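Lmo1076 protein (Listeria monocytogenes serovar 1/2a, PDB 5JQC) is a putative secreted autolysin, probably hydrolysing peptidoglycan, represented here by three SH3-like GW modules that, as in related proteins, probably attach it to the cell surface. Local coordinates at residues Ala100-Leu106 against Ile147-Gln152; Asn118-Val124 against Ile168-Asp172; Lys143-Ile148 against Tyr159-Val163; His177-Ile182 against Asn208-Met214. One frame throughout, in Å; residues are numbered along the deposited sequence.

Interaction 1: residues Ala100-Leu106 against Ile147-Gln152; sequences ATNVKTL and IIKQGQ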
# COMPACT_ATOMS: atom_id res chain seq x y z
N ALA A 100 6.78 6.94 -3.30
CA ALA A 100 6.57 5.87 -2.34
C ALA A 100 7.77 4.94 -2.35
O ALA A 100 8.35 4.68 -3.41
CB ALA A 100 5.31 5.07 -2.69
N THR A 101 8.14 4.44 -1.18
CA THR A 101 9.18 3.42 -1.08
C THR A 101 8.56 2.07 -0.72
O THR A 101 7.38 1.96 -0.37
CB THR A 101 10.24 3.82 -0.05
OG1 THR A 101 9.63 3.96 1.24
CG2 THR A 101 10.88 5.13 -0.45
N ASN A 102 9.39 1.03 -0.80
CA ASN A 102 9.01 -0.32 -0.40
C ASN A 102 7.77 -0.80 -1.16
O ASN A 102 6.95 -1.55 -0.62
CB ASN A 102 8.78 -0.39 1.12
CG ASN A 102 9.18 -1.73 1.72
OD1 ASN A 102 10.04 -2.44 1.18
ND2 ASN A 102 8.57 -2.09 2.85
N VAL A 103 7.62 -0.36 -2.41
CA VAL A 103 6.43 -0.63 -3.20
C VAL A 103 6.49 -2.06 -3.73
O VAL A 103 7.39 -2.40 -4.51
CB VAL A 103 6.30 0.37 -4.36
CG1 VAL A 103 5.01 0.12 -5.13
CG2 VAL A 103 6.38 1.79 -3.85
N LYS A 104 5.53 -2.89 -3.35
CA LYS A 104 5.49 -4.24 -3.89
C LYS A 104 4.06 -4.73 -4.05
O LYS A 104 3.15 -4.31 -3.33
CB LYS A 104 6.30 -5.22 -3.04
CG LYS A 104 5.87 -5.41 -1.60
CD LYS A 104 6.85 -6.37 -0.92
CE LYS A 104 6.41 -6.78 0.49
NZ LYS A 104 6.99 -8.11 0.86
N THR A 105 3.88 -5.60 -5.04
CA THR A 105 2.63 -6.30 -5.24
C THR A 105 2.38 -7.26 -4.09
O THR A 105 3.31 -7.85 -3.53
CB THR A 105 2.67 -7.05 -6.58
OG1 THR A 105 2.80 -6.10 -7.64
CG2 THR A 105 1.40 -7.87 -6.80
N LEU A 106 1.10 -7.41 -3.71
CA LEU A 106 0.69 -8.26 -2.61
C LEU A 106 -0.47 -9.13 -3.04
O LEU A 106 -1.15 -8.84 -4.03
CB LEU A 106 0.27 -7.43 -1.39
CG LEU A 106 1.35 -6.60 -0.71
CD1 LEU A 106 0.74 -5.77 0.42
CD2 LEU A 106 2.43 -7.52 -0.20
N ILE A 147 -6.06 -7.26 -0.56
CA ILE A 147 -4.93 -6.34 -0.55
C ILE A 147 -3.99 -6.74 -1.68
O ILE A 147 -3.46 -7.86 -1.69
CB ILE A 147 -4.23 -6.36 0.81
CG1 ILE A 147 -5.12 -5.70 1.87
CG2 ILE A 147 -2.85 -5.74 0.70
CD1 ILE A 147 -5.08 -6.38 3.24
N ILE A 148 -3.78 -5.84 -2.64
CA ILE A 148 -3.06 -6.18 -3.87
C ILE A 148 -1.73 -5.45 -4.03
O ILE A 148 -0.93 -5.83 -4.91
CB ILE A 148 -3.94 -5.92 -5.11
CG1 ILE A 148 -4.14 -4.42 -5.29
CG2 ILE A 148 -5.28 -6.64 -4.95
CD1 ILE A 148 -5.17 -4.06 -6.33
N LYS A 149 -1.45 -4.43 -3.23
CA LYS A 149 -0.20 -3.69 -3.38
C LYS A 149 0.06 -2.91 -2.11
O LYS A 149 -0.88 -2.53 -1.40
CB LYS A 149 -0.29 -2.74 -4.58
CG LYS A 149 1.01 -2.42 -5.25
CD LYS A 149 0.78 -1.29 -6.25
CE LYS A 149 1.90 -1.21 -7.26
NZ LYS A 149 1.50 -0.34 -8.40
N GLN A 150 1.34 -2.66 -1.82
CA GLN A 150 1.70 -1.78 -0.71
C GLN A 150 2.70 -0.74 -1.18
O GLN A 150 3.37 -0.90 -2.21
CB GLN A 150 2.28 -2.54 0.48
CG GLN A 150 3.62 -3.19 0.24
CD GLN A 150 4.25 -3.66 1.52
OE1 GLN A 150 3.60 -4.29 2.33
NE2 GLN A 150 5.53 -3.32 1.73
N GLY A 151 2.79 0.34 -0.41
CA GLY A 151 3.78 1.37 -0.61
C GLY A 151 3.92 2.16 0.67
O GLY A 151 2.95 2.27 1.43
N GLN A 152 5.10 2.71 0.93
CA GLN A 152 5.34 3.43 2.17
C GLN A 152 5.71 4.86 1.87
O GLN A 152 6.25 5.18 0.81
CB GLN A 152 6.44 2.78 3.00
CG GLN A 152 6.07 1.39 3.46
CD GLN A 152 7.19 0.73 4.24
OE1 GLN A 152 8.31 1.24 4.30
NE2 GLN A 152 6.88 -0.42 4.86
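Thr101 and Gln152 form an antiparallel hydrogen-bonded pair: Thr101 N reaches Gln152 O at 2.8 Å, and Gln152 N reaches Thr101 O at 2.7 Å. Three residues on in one strand and two back in the other, Lys104 pairs with Gln150, with Gln150 N to Lys104 O at 2.9 Å. Leu106 N then meets Ile148 O at 2.8 Å. The unequal step between the two pairs is a beta bulge in the Asn102-Val103 stretch; Asn102, where the chain turns, has a positive phi of 57°, which suits an asparagine. The bulge turns its carbonyl toward a side chain: Gln150 NE2 donates to Asn102 O at 3.3 Å, almost straight (174°) and in the plane of both groups.

The apolar contacts lie beside these bonds. Gln150 starts between its backbone N and carbonyl carbon (chi1 67°) and then runs extended, which sets it alongside Lys104; Gln150 CG and Lys104 CG pack 3.7 Å apart. On the same flank Leu106 CD1 touches both Ile147 CG2 and Gln150 CB, each at 3.6 Å. Gly151, lacking a side chain, lets Ala100 and Val103 come close to the strand.

A chain that turns a corner at Asn102 and then enters a strongly bent antiparallel sheet is in keeping with the SH3-like fold of the GW module.

Interaction 2: residues Asn118-Val124 against Ile168-Asp172; sequences NGLWSEV and IGWLD
Trp121 O accepts the N-H of Trp170 at 2.7 Å, the shortest direct bond between 118-124 and 168-172. Gly169 and Trp170 form the Gly-Trp dipeptide that names the GW family of SH3-like modules. The return bond, Trp121 N to Trp170 O, is 3.0 Å long and completes a single antiparallel bridge tying the short strand 120-121 to the edge of the main sheet.

Glycine suits its place because, at a phi of 154°, any side chain would collide with the preceding carbonyl O and also with Trp121 O, 3.3 Å from Gly169 CA. Trp170 holds CG anti to its carbonyl carbon (chi1 -67°), which brings the indole under Glu123 and Val124. Glu123 C and Val124 N lie over one face, toward the rim, while Val124 CG2 makes a CH-pi contact 3.9 Å from the centroid of the Trp170 six-membered ring, 19° off the normal. The broad ring is thus covered by the loop on one face, and Lys149 packs against it from the sheet.

Beyond the bridge, Leu171 CD1 lies 3.5 Å from Asn118 CB. Asp172 directs its carboxylate to Arg174 in a salt bridge, while Asp172 N hydrogen-bonds at 3.0 Å to a water that donates to Gly119 O at 2.7 Å.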
# COMPACT_ATOMS: atom_id res chain seq x y z
N ASN A 118 -9.58 6.73 8.83
CA ASN A 118 -8.50 6.93 7.88
C ASN A 118 -9.08 7.47 6.58
O ASN A 118 -10.16 7.04 6.15
CB ASN A 118 -7.74 5.63 7.56
CG ASN A 118 -6.81 5.23 8.67
OD1 ASN A 118 -5.72 5.80 8.82
ND2 ASN A 118 -7.25 4.27 9.50
N GLY A 119 -8.35 8.37 5.95
CA GLY A 119 -8.74 8.85 4.64
C GLY A 119 -8.55 7.80 3.57
O GLY A 119 -7.89 6.77 3.76
N LEU A 120 -9.14 8.06 2.41
CA LEU A 120 -9.19 7.08 1.34
C LEU A 120 -8.61 7.73 0.09
O LEU A 120 -9.15 8.73 -0.39
CB LEU A 120 -10.62 6.60 1.11
CG LEU A 120 -10.85 5.73 -0.13
CD1 LEU A 120 -9.89 4.55 -0.19
CD2 LEU A 120 -12.29 5.24 -0.15
N TRP A 121 -7.55 7.13 -0.45
CA TRP A 121 -6.72 7.82 -1.42
C TRP A 121 -6.66 7.06 -2.72
O TRP A 121 -6.82 5.84 -2.75
CB TRP A 121 -5.29 8.01 -0.88
CG TRP A 121 -5.23 8.82 0.38
CD1 TRP A 121 -5.37 8.37 1.66
CD2 TRP A 121 -4.99 10.23 0.47
NE1 TRP A 121 -5.24 9.41 2.55
CE2 TRP A 121 -5.00 10.57 1.84
CE3 TRP A 121 -4.77 11.24 -0.46
CZ2 TRP A 121 -4.80 11.87 2.29
CZ3 TRP A 121 -4.57 12.53 -0.01
CH2 TRP A 121 -4.59 12.84 1.35
N SER A 122 -6.39 7.80 -3.81
CA SER A 122 -6.21 7.19 -5.13
C SER A 122 -4.77 6.77 -5.40
O SER A 122 -4.53 5.96 -6.30
CB SER A 122 -6.67 8.15 -6.23
OG SER A 122 -5.82 9.28 -6.32
N GLU A 123 -3.81 7.32 -4.67
CA GLU A 123 -2.44 6.82 -4.67
C GLU A 123 -1.92 6.92 -3.25
O GLU A 123 -2.56 7.52 -2.38
CB GLU A 123 -1.53 7.61 -5.62
CG GLU A 123 -2.07 7.80 -7.02
CD GLU A 123 -1.88 6.59 -7.88
OE1 GLU A 123 -1.13 5.67 -7.45
OE2 GLU A 123 -2.47 6.56 -8.98
N VAL A 124 -0.75 6.34 -3.01
CA VAL A 124 -0.02 6.60 -1.78
C VAL A 124 -0.04 8.12 -1.56
O VAL A 124 0.30 8.88 -2.48
CB VAL A 124 1.41 6.05 -1.84
CG1 VAL A 124 2.15 6.39 -0.56
CG2 VAL A 124 1.39 4.57 -2.05
N ILE A 168 -10.56 -0.22 -4.94
CA ILE A 168 -11.14 0.98 -4.34
C ILE A 168 -10.13 2.12 -4.26
O ILE A 168 -10.46 3.28 -4.52
CB ILE A 168 -11.70 0.64 -2.95
CG1 ILE A 168 -12.72 -0.49 -3.08
CG2 ILE A 168 -12.34 1.86 -2.34
CD1 ILE A 168 -13.92 -0.12 -3.93
N GLY A 169 -8.90 1.81 -3.88
CA GLY A 169 -7.94 2.87 -3.62
C GLY A 169 -6.89 2.40 -2.63
O GLY A 169 -6.56 1.22 -2.58
N TRP A 170 -6.39 3.36 -1.86
CA TRP A 170 -5.31 3.12 -0.92
C TRP A 170 -5.74 3.52 0.48
O TRP A 170 -6.36 4.58 0.69
CB TRP A 170 -4.05 3.90 -1.32
CG TRP A 170 -3.41 3.44 -2.61
CD1 TRP A 170 -3.81 3.73 -3.89
CD2 TRP A 170 -2.22 2.64 -2.75
NE1 TRP A 170 -2.95 3.17 -4.80
CE2 TRP A 170 -1.97 2.49 -4.13
CE3 TRP A 170 -1.35 2.04 -1.83
CZ2 TRP A 170 -0.89 1.77 -4.61
CZ3 TRP A 170 -0.29 1.31 -2.32
CH2 TRP A 170 -0.06 1.19 -3.69
N LEU A 171 -5.38 2.69 1.44
CA LEU A 171 -5.81 2.88 2.81
C LEU A 171 -4.68 2.45 3.72
O LEU A 171 -3.95 1.51 3.41
CB LEU A 171 -7.09 2.06 3.08
CG LEU A 171 -7.74 2.15 4.46
CD1 LEU A 171 -8.17 3.56 4.73
CD2 LEU A 171 -8.92 1.18 4.57
N ASP A 172 -4.50 3.17 4.82
CA ASP A 172 -3.41 2.84 5.72
C ASP A 172 -3.54 1.40 6.20
O ASP A 172 -4.63 0.95 6.59
CB ASP A 172 -3.39 3.82 6.90
CG ASP A 172 -2.13 3.72 7.75
OD1 ASP A 172 -1.93 2.67 8.41
OD2 ASP A 172 -1.37 4.73 7.83
O HOH W 1 -5.40 6.05 4.51

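Interaction 3: residues Lys143-Ile148 against Tyr159-Val163; sequences KDAKII and YQFQV
Ile147 sets CG1 anti to its carbonyl carbon (chi1 -71°), which leaves CG2 anti to the backbone N and aimed at Tyr159, whose own CG takes the matching position (chi1 -75°). Ile147 CG2 lands over one face of the Tyr159 ring, 3.9 Å from its centroid and 19° off the normal, a CH-pi contact; Ile147 CD1 adds a second touch on Tyr159 CD2 at 3.8 Å. A branched aliphatic chain suits this place because it can lay several carbons against a flat ring. On this same face small Ala145 fits obliquely against the Phe161 ring, Ala145 CB being 3.9 Å from Phe161 CD2.

The other side of the hairpin carries Lys146 and Gln162 side by side. Beside them, Ile148 crosses Gln162 at about a right angle, Ile148 CG2 lying 3.7 Å from Gln162 OE1, and also packs along Gln160, its CG1 and CD1 nearest to Gln160 OE1. Gln162 NE2 hydrogen-bonds Thr167 OG1, so Gln162 lies across Ile148 while its NE2 links to the next strand.

Backbone bonds fix the register: Gln162 N to Lys146 O is 2.8 Å, Lys146 N to Gln162 O 2.9 Å, and Ile148 N to Gln160 O 2.9 Å. The hairpin forms the middle of a five-stranded antiparallel sheet, with strand 103-112 along 144-153 and strand 166-172 along 156-163, while Phe176 meets the Tyr159 and Phe161 rings edge-to-face.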
# COMPACT_ATOMS: atom_id res chain seq x y z
N LYS A 143 -15.92 -4.34 6.08
CA LYS A 143 -16.04 -5.15 4.87
C LYS A 143 -14.77 -5.96 4.64
O LYS A 143 -13.67 -5.57 5.05
CB LYS A 143 -16.30 -4.29 3.63
CG LYS A 143 -17.61 -3.53 3.64
CD LYS A 143 -18.17 -3.34 2.23
CE LYS A 143 -19.65 -2.93 2.27
NZ LYS A 143 -20.31 -2.94 0.93
N ASP A 144 -14.93 -7.09 3.95
CA ASP A 144 -13.77 -7.85 3.50
C ASP A 144 -13.13 -7.19 2.30
O ASP A 144 -13.79 -6.52 1.50
CB ASP A 144 -14.17 -9.28 3.14
CG ASP A 144 -14.17 -10.19 4.34
OD1 ASP A 144 -13.92 -9.68 5.47
OD2 ASP A 144 -14.43 -11.39 4.17
N ALA A 145 -11.82 -7.38 2.16
CA ALA A 145 -11.08 -6.72 1.10
C ALA A 145 -9.90 -7.58 0.70
O ALA A 145 -9.38 -8.37 1.50
CB ALA A 145 -10.62 -5.33 1.54
N LYS A 146 -9.49 -7.43 -0.55
CA LYS A 146 -8.29 -8.06 -1.07
C LYS A 146 -7.20 -6.99 -1.17
O LYS A 146 -7.41 -5.95 -1.80
CB LYS A 146 -8.56 -8.72 -2.42
CG LYS A 146 -7.39 -9.55 -2.90
CD LYS A 146 -7.64 -10.14 -4.28
CE LYS A 146 -6.41 -10.88 -4.76
NZ LYS A 146 -6.49 -11.21 -6.21
N ILE A 147 -6.06 -7.26 -0.56
CA ILE A 147 -4.93 -6.34 -0.55
C ILE A 147 -3.99 -6.74 -1.68
O ILE A 147 -3.46 -7.86 -1.69
CB ILE A 147 -4.23 -6.36 0.81
CG1 ILE A 147 -5.12 -5.70 1.87
CG2 ILE A 147 -2.85 -5.74 0.70
CD1 ILE A 147 -5.08 -6.38 3.24
N ILE A 148 -3.78 -5.84 -2.64
CA ILE A 148 -3.06 -6.18 -3.87
C ILE A 148 -1.73 -5.45 -4.03
O ILE A 148 -0.93 -5.83 -4.91
CB ILE A 148 -3.94 -5.92 -5.11
CG1 ILE A 148 -4.14 -4.42 -5.29
CG2 ILE A 148 -5.28 -6.64 -4.95
CD1 ILE A 148 -5.17 -4.06 -6.33
N TYR A 159 -2.02 0.25 1.95
CA TYR A 159 -2.44 -0.89 1.13
C TYR A 159 -3.37 -0.43 0.03
O TYR A 159 -4.33 0.31 0.30
CB TYR A 159 -3.17 -1.93 1.96
CG TYR A 159 -2.30 -2.75 2.82
CD1 TYR A 159 -0.95 -2.88 2.56
CD2 TYR A 159 -2.83 -3.42 3.91
CE1 TYR A 159 -0.15 -3.66 3.37
CE2 TYR A 159 -2.05 -4.19 4.72
CZ TYR A 159 -0.71 -4.32 4.45
OH TYR A 159 0.06 -5.10 5.28
N GLN A 160 -3.14 -0.89 -1.18
CA GLN A 160 -4.14 -0.79 -2.23
C GLN A 160 -5.05 -2.01 -2.13
O GLN A 160 -4.56 -3.13 -1.96
CB GLN A 160 -3.48 -0.71 -3.61
CG GLN A 160 -4.46 -0.33 -4.70
CD GLN A 160 -3.84 -0.33 -6.06
OE1 GLN A 160 -2.95 -1.13 -6.34
NE2 GLN A 160 -4.30 0.57 -6.92
N PHE A 161 -6.36 -1.80 -2.22
CA PHE A 161 -7.29 -2.85 -1.84
C PHE A 161 -8.54 -2.85 -2.72
O PHE A 161 -8.92 -1.83 -3.30
CB PHE A 161 -7.72 -2.72 -0.37
CG PHE A 161 -8.65 -1.56 -0.13
CD1 PHE A 161 -8.16 -0.27 -0.06
CD2 PHE A 161 -10.01 -1.75 0.00
CE1 PHE A 161 -9.01 0.79 0.13
CE2 PHE A 161 -10.85 -0.70 0.20
CZ PHE A 161 -10.36 0.57 0.27
N GLN A 162 -9.19 -4.01 -2.76
CA GLN A 162 -10.41 -4.23 -3.53
C GLN A 162 -11.53 -4.70 -2.62
O GLN A 162 -11.29 -5.47 -1.68
CB GLN A 162 -10.19 -5.26 -4.63
CG GLN A 162 -8.99 -4.97 -5.50
CD GLN A 162 -8.80 -6.02 -6.58
OE1 GLN A 162 -8.70 -7.22 -6.30
NE2 GLN A 162 -8.73 -5.58 -7.83
N VAL A 163 -12.74 -4.24 -2.91
CA VAL A 163 -13.97 -4.70 -2.25
C VAL A 163 -14.96 -5.10 -3.35
O VAL A 163 -15.27 -4.30 -4.24
CB VAL A 163 -14.57 -3.64 -1.32
CG1 VAL A 163 -15.85 -4.14 -0.64
CG2 VAL A 163 -13.57 -3.22 -0.25

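Interaction 4: residues His177-Ile182 against Asn208-Met214; sequences HVYDKI and NTSSSSM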
# COMPACT_ATOMS: atom_id res chain seq x y z
N HIS A 177 -7.47 -5.67 9.23
CA HIS A 177 -7.15 -6.90 9.94
C HIS A 177 -6.87 -7.96 8.87
O HIS A 177 -7.80 -8.42 8.19
CB HIS A 177 -8.29 -7.35 10.85
CG HIS A 177 -8.04 -8.66 11.52
ND1 HIS A 177 -7.51 -8.76 12.79
CD2 HIS A 177 -8.22 -9.94 11.09
CE1 HIS A 177 -7.40 -10.04 13.12
NE2 HIS A 177 -7.82 -10.77 12.10
N VAL A 178 -5.61 -8.35 8.73
CA VAL A 178 -5.25 -9.28 7.67
C VAL A 178 -5.46 -10.72 8.14
O VAL A 178 -5.01 -11.10 9.23
CB VAL A 178 -3.79 -9.07 7.22
CG1 VAL A 178 -3.50 -9.92 5.98
CG2 VAL A 178 -3.54 -7.59 6.94
N TYR A 179 -6.15 -11.51 7.32
CA TYR A 179 -6.33 -12.92 7.62
C TYR A 179 -5.04 -13.67 7.35
O TYR A 179 -4.31 -13.37 6.40
CB TYR A 179 -7.46 -13.52 6.78
CG TYR A 179 -8.79 -12.82 6.99
CD1 TYR A 179 -9.34 -12.71 8.25
CD2 TYR A 179 -9.49 -12.27 5.92
CE1 TYR A 179 -10.55 -12.09 8.44
CE2 TYR A 179 -10.67 -11.65 6.09
CZ TYR A 179 -11.21 -11.55 7.35
OH TYR A 179 -12.43 -10.93 7.53
N ASP A 180 -4.74 -14.64 8.23
CA ASP A 180 -3.69 -15.63 7.98
C ASP A 180 -4.10 -16.51 6.82
O ASP A 180 -5.25 -16.94 6.74
CB ASP A 180 -3.48 -16.55 9.18
CG ASP A 180 -3.14 -15.81 10.45
OD1 ASP A 180 -2.34 -14.85 10.39
OD2 ASP A 180 -3.66 -16.24 11.51
N LYS A 181 -3.13 -16.82 5.95
CA LYS A 181 -3.34 -17.84 4.91
C LYS A 181 -3.25 -19.24 5.50
O LYS A 181 -2.51 -19.48 6.47
CB LYS A 181 -2.32 -17.71 3.78
CG LYS A 181 -2.39 -16.40 3.03
CD LYS A 181 -1.26 -16.34 2.02
CE LYS A 181 -1.43 -15.17 1.06
NZ LYS A 181 -2.62 -15.37 0.18
N ILE A 182 -4.00 -20.17 4.91
CA ILE A 182 -3.80 -21.58 5.19
C ILE A 182 -2.56 -22.01 4.41
O ILE A 182 -2.56 -22.04 3.18
CB ILE A 182 -5.02 -22.42 4.81
CG1 ILE A 182 -6.26 -21.90 5.56
CG2 ILE A 182 -4.77 -23.89 5.12
CD1 ILE A 182 -7.53 -22.62 5.22
N ASN A 208 -8.77 -17.73 12.16
CA ASN A 208 -8.31 -16.42 11.70
C ASN A 208 -7.96 -16.41 10.21
O ASN A 208 -7.09 -15.64 9.76
CB ASN A 208 -7.12 -15.92 12.53
CG ASN A 208 -6.94 -14.42 12.44
OD1 ASN A 208 -5.84 -13.94 12.16
ND2 ASN A 208 -8.02 -13.68 12.64
N THR A 209 -8.63 -17.25 9.44
CA THR A 209 -8.45 -17.27 8.00
C THR A 209 -9.57 -16.55 7.25
O THR A 209 -9.47 -16.38 6.02
CB THR A 209 -8.31 -18.72 7.52
OG1 THR A 209 -9.48 -19.45 7.86
CG2 THR A 209 -7.13 -19.40 8.21
N SER A 210 -10.62 -16.11 7.94
CA SER A 210 -11.76 -15.47 7.29
C SER A 210 -12.54 -14.70 8.35
O SER A 210 -12.22 -14.74 9.54
CB SER A 210 -12.67 -16.49 6.60
OG SER A 210 -13.29 -17.29 7.58
N SER A 211 -13.57 -13.98 7.90
CA SER A 211 -14.39 -13.19 8.82
C SER A 211 -15.10 -14.08 9.84
O SER A 211 -15.22 -13.71 11.01
CB SER A 211 -15.41 -12.37 8.04
OG SER A 211 -16.30 -11.74 8.94
N SER A 212 -15.56 -15.26 9.40
CA SER A 212 -16.36 -16.14 10.25
C SER A 212 -15.54 -17.03 11.18
O SER A 212 -16.13 -17.76 12.00
CB SER A 212 -17.24 -17.03 9.37
OG SER A 212 -16.57 -17.38 8.18
N SER A 213 -14.22 -17.03 11.06
CA SER A 213 -13.37 -17.88 11.88
C SER A 213 -12.51 -17.06 12.85
O SER A 213 -11.50 -17.56 13.35
CB SER A 213 -12.51 -18.78 10.98
OG SER A 213 -11.92 -18.02 9.93
N MSE A 214 -12.89 -15.81 13.10
CA MSE A 214 -12.18 -15.00 14.09
C MSE A 214 -12.72 -15.25 15.50
O MSE A 214 -11.96 -15.09 16.47
CB MSE A 214 -12.27 -13.50 13.75
CG MSE A 214 -11.69 -13.17 12.40
SE MSE A 214 -11.43 -11.29 12.23
CE MSE A 214 -13.05 -10.78 11.30
O HOH W 2 -6.87 -16.55 4.48
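Tyr179 lays its ring flat on main chain rather than on another side chain: Ser210 CA sits over the centre of one face, and Tyr179 CE1 comes within 3.3 Å of Ser210 C. Its CG stands anti to the carbonyl carbon (chi1 -58°), which turns the ring onto Ser210. The flat main chain there suits a broad phenol, whose hydroxyl reaches past the loop to bond Asp144 of the preceding module.

The selenium of Met214, a selenomethionine, touches two rings. It stands at the edge of Tyr179, 5.3 Å from the ring centroid in a Met-aromatic contact. Met214 SE also approaches the His177 ring obliquely, 4.0 Å from its centroid. A long, flexible, polarisable side chain can make both contacts together.

Polar links complete the join. Asp180 N donates to Asn208 O at 3.0 Å, a somewhat bent bond; the positive phi of Asn208 (69°) is one that asparagine accepts readily. A water bridges the two segments, giving one hydrogen to Asp180 O at 2.8 Å and another to Thr209 O at 3.0 Å. Close by, Thr209 CG2 packs on Ile182 CG1 at 3.7 Å.

Aromatic packing on the backbone, a backbone bond, a water and a salt bridge from Asp180 to Arg238 therefore join the linker to the third GW module, a mixed chemistry consistent with a preferred orientation of the two modules at a partly hydrated surface.

In the fold
Interactions 1, 2 and 3 build the middle GW module, and interaction 4 joins it to the third. Interactions 1 and 3 share Ile147 and Ile148 on strand 144-153, so one central strand pairs on both sides; their centres are 12 Å apart. Interaction 2 closes round the hairpin of interaction 3, with Leu171 O 2.7 Å from Tyr159 N, and reaches interaction 1 where Lys149 CD lies 3.7 Å from Trp170 CH2. Interaction 4 touches interaction 3, Tyr179 OH being 2.8 Å from Asp144 OD1, but not interaction 2, whose nearest atoms are about 8 Å away. A bound di(hydroxyethyl)ether, possibly a crystallisation additive with no known role, lies about 3 Å from the Asn208 side chain.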